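Local atomic coordinates of AHL synthase (Burkholderia glumae, PDB entry 3P2H), a protein that probably makes N-acyl-homoserine lactone quorum-sensing signals from acyl-[acyl carrier protein] and S-adenosylmethionine, releasing methylthioadenosine. Residues A136-C145 against R170-I179. The protein carries 3 engineered substitutions. Numbering follows the deposited sequence.
Sequences ARQLIGVTFC and RMVVACWIDI. With NOO (N-(3-oxocyclohex-1-en-1-yl)octanamide), chain C.
Trp176 lies between Ile140 and Gln138 on one face of an antiparallel strand pair, 138-144 with 170-178, in the mixed sheet of the acetyltransferase-like autoinducer synthase fold. Ile140 CD1 sits over the six-membered ring, 3.7 Å from its centroid, in a CH-pi contact. CG1 of Ile140 is anti to the backbone N (chi1 -169°), and the extended chain carries CD1 out over the ring. The Gln138 amide lies over the opposite face, its plane only 6° from that of the indole, with NE2 offset toward the rim. The ring of His159 also meets Trp176. Further along this face, Val142 CG1 packs on Val172 CG2 at 3.8 Å.

The other face, with Leu139, Thr143, Cys175 and Ile177, lines the pocket of the bound inhibitor. The inhibitor's octanoyl tail runs along the backbone of Gly141, which has no side chain, and ends with C15 3.9 Å from Ile177 CG1. The inhibitor's cyclohexenone lies over one face of the Phe144 ring, with C3 above the ring centre. Arg170 CD approaches this ring obliquely. Packing is tight beside the tail: Thr143 CG2 is 3.3 Å from Cys175 CB and 3.4 Å from inhibitor C12.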
loop_
_atom_site.group_PDB
_atom_site.type_symbol
_atom_site.label_atom_id
_atom_site.label_comp_id
_atom_site.label_asym_id
_atom_site.label_seq_id
_atom_site.Cartn_x
_atom_site.Cartn_y
_atom_site.Cartn_z
ATOM N N ALA A 136 8.846 -2.473 11.451
ATOM C CA ALA A 136 7.587 -1.761 11.619
ATOM C C ALA A 136 6.644 -2.484 12.576
ATOM O O ALA A 136 6.549 -3.716 12.562
ATOM C CB ALA A 136 6.905 -1.577 10.272
ATOM N N ARG A 137 5.953 -1.709 13.407
ATOM C CA ARG A 137 4.990 -2.256 14.357
ATOM C C ARG A 137 3.581 -1.828 13.943
ATOM O O ARG A 137 2.586 -2.341 14.453
ATOM C CB ARG A 137 5.316 -1.774 15.770
ATOM C CG ARG A 137 6.615 -2.375 16.289
ATOM C CD ARG A 137 7.075 -1.769 17.602
ATOM N NE ARG A 137 8.266 -2.465 18.097
ATOM C CZ ARG A 137 8.860 -2.205 19.257
ATOM N NH1 ARG A 137 8.385 -1.258 20.054
ATOM N NH2 ARG A 137 9.918 -2.914 19.634
ATOM N N GLN A 138 3.517 -0.888 13.004
ATOM C CA GLN A 138 2.250 -0.389 12.479
ATOM C C GLN A 138 2.401 0.116 11.050
ATOM O O GLN A 138 3.490 0.517 10.625
ATOM C CB GLN A 138 1.726 0.780 13.312
ATOM C CG GLN A 138 1.222 0.454 14.696
ATOM C CD GLN A 138 0.816 1.713 15.433
ATOM O OE1 GLN A 138 1.641 2.585 15.681
ATOM N NE2 GLN A 138 -0.459 1.821 15.770
ATOM N N LEU A 139 1.293 0.078 10.318
ATOM C CA LEU A 139 1.239 0.598 8.964
ATOM C C LEU A 139 0.199 1.710 9.025
ATOM O O LEU A 139 -0.750 1.643 9.814
ATOM C CB LEU A 139 0.771 -0.461 7.967
ATOM C CG LEU A 139 1.663 -1.668 7.699
ATOM C CD1 LEU A 139 0.990 -2.538 6.661
ATOM C CD2 LEU A 139 3.029 -1.221 7.218
ATOM N N ILE A 140 0.390 2.738 8.207
ATOM C CA ILE A 140 -0.547 3.847 8.150
ATOM C C ILE A 140 -0.709 4.255 6.693
ATOM O O ILE A 140 0.203 4.073 5.891
ATOM C CB ILE A 140 -0.054 5.047 8.995
ATOM C CG1 ILE A 140 -1.179 6.081 9.127
ATOM C CG2 ILE A 140 1.185 5.669 8.364
ATOM C CD1 ILE A 140 -0.886 7.188 10.111
ATOM N N GLY A 141 -1.875 4.785 6.341
ATOM C CA GLY A 141 -2.090 5.193 4.967
ATOM C C GLY A 141 -3.531 5.528 4.642
ATOM O O GLY A 141 -4.459 5.085 5.320
ATOM N N VAL A 142 -3.717 6.327 3.600
ATOM C CA VAL A 142 -5.052 6.710 3.183
ATOM C C VAL A 142 -5.633 5.531 2.432
ATOM O O VAL A 142 -5.037 5.036 1.470
ATOM C CB VAL A 142 -5.022 7.941 2.258
ATOM C CG1 VAL A 142 -6.426 8.297 1.825
ATOM C CG2 VAL A 142 -4.371 9.101 2.972
ATOM N N THR A 143 -6.796 5.074 2.869
ATOM C CA THR A 143 -7.418 3.931 2.223
ATOM C C THR A 143 -8.874 4.208 1.903
ATOM O O THR A 143 -9.563 4.888 2.662
ATOM C CB THR A 143 -7.363 2.686 3.132
ATOM O OG1 THR A 143 -8.602 2.549 3.838
ATOM C CG2 THR A 143 -6.260 2.833 4.153
ATOM N N PHE A 144 -9.334 3.689 0.769
ATOM C CA PHE A 144 -10.728 3.845 0.385
ATOM C C PHE A 144 -11.495 3.125 1.496
ATOM O O PHE A 144 -11.025 2.109 2.005
ATOM C CB PHE A 144 -10.987 3.147 -0.951
ATOM C CG PHE A 144 -10.335 3.814 -2.132
ATOM C CD1 PHE A 144 -9.289 4.713 -1.964
ATOM C CD2 PHE A 144 -10.751 3.509 -3.425
ATOM C CE1 PHE A 144 -8.665 5.300 -3.071
ATOM C CE2 PHE A 144 -10.136 4.087 -4.532
ATOM C CZ PHE A 144 -9.093 4.981 -4.357
ATOM N N CYS A 145 -12.651 3.642 1.891
ATOM C CA CYS A 145 -13.397 2.975 2.947
ATOM C C CYS A 145 -13.810 1.572 2.509
ATOM O O CYS A 145 -13.923 0.671 3.329
ATOM C CB CYS A 145 -14.616 3.803 3.350
ATOM S SG CYS A 145 -14.173 5.257 4.327
ATOM N N ARG A 170 -14.770 10.167 -3.805
ATOM C CA ARG A 170 -14.362 8.854 -3.287
ATOM C C ARG A 170 -14.154 8.873 -1.775
ATOM O O ARG A 170 -13.261 9.554 -1.275
ATOM C CB ARG A 170 -13.069 8.387 -3.966
ATOM C CG ARG A 170 -13.235 7.958 -5.420
ATOM C CD ARG A 170 -11.929 7.405 -5.997
ATOM N NE ARG A 170 -11.014 8.469 -6.403
ATOM C CZ ARG A 170 -11.312 9.388 -7.321
ATOM N NH1 ARG A 170 -12.499 9.365 -7.924
ATOM N NH2 ARG A 170 -10.431 10.334 -7.637
ATOM N N MET A 171 -14.972 8.114 -1.052
ATOM C CA MET A 171 -14.872 8.063 0.403
ATOM C C MET A 171 -13.597 7.350 0.833
ATOM O O MET A 171 -13.371 6.197 0.466
ATOM C CB MET A 171 -16.083 7.340 0.998
ATOM C CG MET A 171 -16.179 7.427 2.524
ATOM S SD MET A 171 -16.562 9.100 3.149
ATOM C CE MET A 171 -18.159 9.350 2.402
ATOM N N VAL A 172 -12.767 8.045 1.605
ATOM C CA VAL A 172 -11.511 7.491 2.095
ATOM C C VAL A 172 -11.288 7.877 3.551
ATOM O O VAL A 172 -12.002 8.721 4.104
ATOM C CB VAL A 172 -10.302 8.004 1.276
ATOM C CG1 VAL A 172 -10.534 7.772 -0.210
ATOM C CG2 VAL A 172 -10.077 9.482 1.560
ATOM N N VAL A 173 -10.290 7.261 4.169
ATOM C CA VAL A 173 -9.979 7.546 5.554
ATOM C C VAL A 173 -8.543 7.162 5.863
ATOM O O VAL A 173 -8.016 6.209 5.295
ATOM C CB VAL A 173 -10.931 6.771 6.502
ATOM C CG1 VAL A 173 -10.661 5.271 6.407
ATOM C CG2 VAL A 173 -10.766 7.268 7.917
ATOM N N ALA A 174 -7.898 7.922 6.742
ATOM C CA ALA A 174 -6.531 7.608 7.131
ATOM C C ALA A 174 -6.697 6.360 7.990
ATOM O O ALA A 174 -7.494 6.352 8.929
ATOM C CB ALA A 174 -5.936 8.745 7.936
ATOM N N CYS A 175 -5.948 5.310 7.678
ATOM C CA CYS A 175 -6.100 4.050 8.396
ATOM C C CYS A 175 -4.823 3.453 8.974
ATOM O O CYS A 175 -3.766 3.465 8.334
ATOM C CB CYS A 175 -6.762 3.042 7.444
ATOM S SG CYS A 175 -7.195 1.396 8.078
ATOM N N TRP A 176 -4.938 2.946 10.199
ATOM C CA TRP A 176 -3.839 2.286 10.889
ATOM C C TRP A 176 -4.062 0.782 10.767
ATOM O O TRP A 176 -5.200 0.323 10.670
ATOM C CB TRP A 176 -3.849 2.565 12.399
ATOM C CG TRP A 176 -3.464 3.918 12.891
ATOM C CD1 TRP A 176 -4.293 4.852 13.440
ATOM C CD2 TRP A 176 -2.136 4.447 13.002
ATOM N NE1 TRP A 176 -3.566 5.926 13.895
ATOM C CE2 TRP A 176 -2.239 5.705 13.637
ATOM C CE3 TRP A 176 -0.869 3.977 12.630
ATOM C CZ2 TRP A 176 -1.120 6.503 13.909
ATOM C CZ3 TRP A 176 0.247 4.771 12.903
ATOM C CH2 TRP A 176 0.109 6.020 13.536
ATOM N N ILE A 177 -2.975 0.026 10.775
ATOM C CA ILE A 177 -3.037 -1.430 10.788
ATOM C C ILE A 177 -1.962 -1.809 11.804
ATOM O O ILE A 177 -0.772 -1.589 11.558
ATOM C CB ILE A 177 -2.686 -2.088 9.436
ATOM C CG1 ILE A 177 -3.847 -1.949 8.452
ATOM C CG2 ILE A 177 -2.401 -3.566 9.648
ATOM C CD1 ILE A 177 -3.605 -2.666 7.126
ATOM N N ASP A 178 -2.375 -2.338 12.954
ATOM C CA ASP A 178 -1.419 -2.738 13.981
ATOM C C ASP A 178 -0.832 -4.093 13.639
ATOM O O ASP A 178 -1.567 -5.053 13.426
ATOM C CB ASP A 178 -2.080 -2.837 15.363
ATOM C CG ASP A 178 -2.394 -1.483 15.966
ATOM O OD1 ASP A 178 -1.977 -0.457 15.395
ATOM O OD2 ASP A 178 -3.055 -1.451 17.027
ATOM N N ILE A 179 0.491 -4.170 13.578
ATOM C CA ILE A 179 1.138 -5.441 13.289
ATOM C C ILE A 179 1.247 -6.186 14.620
ATOM O O ILE A 179 2.321 -6.302 15.207
ATOM C CB ILE A 179 2.535 -5.232 12.659
ATOM C CG1 ILE A 179 2.393 -4.434 11.358
ATOM C CG2 ILE A 179 3.184 -6.587 12.369
ATOM C CD1 ILE A 179 3.715 -4.085 10.669
HETATM C C1 NOO C . -8.662 0.307 -4.031
HETATM O O1 NOO C . -9.799 -0.060 -3.751
HETATM C C2 NOO C . -7.682 0.805 -2.976
HETATM C C3 NOO C . -6.696 1.757 -3.264
HETATM C C4 NOO C . -6.483 2.133 -4.745
HETATM C C5 NOO C . -6.816 0.980 -5.774
HETATM C C6 NOO C . -8.198 0.303 -5.521
HETATM N N7 NOO C . -5.859 2.432 -2.278
HETATM C C8 NOO C . -4.478 2.751 -2.182
HETATM O O8 NOO C . -3.836 3.334 -3.051
HETATM C C9 NOO C . -3.691 2.363 -0.911
HETATM C C10 NOO C . -4.444 1.897 0.361
HETATM C C11 NOO C . -3.608 2.253 1.621
HETATM C C12 NOO C . -3.667 1.160 2.702
HETATM C C13 NOO C . -2.929 1.606 3.983
HETATM C C14 NOO C . -3.568 0.999 5.246
HETATM C C15 NOO C . -2.707 1.245 6.489
#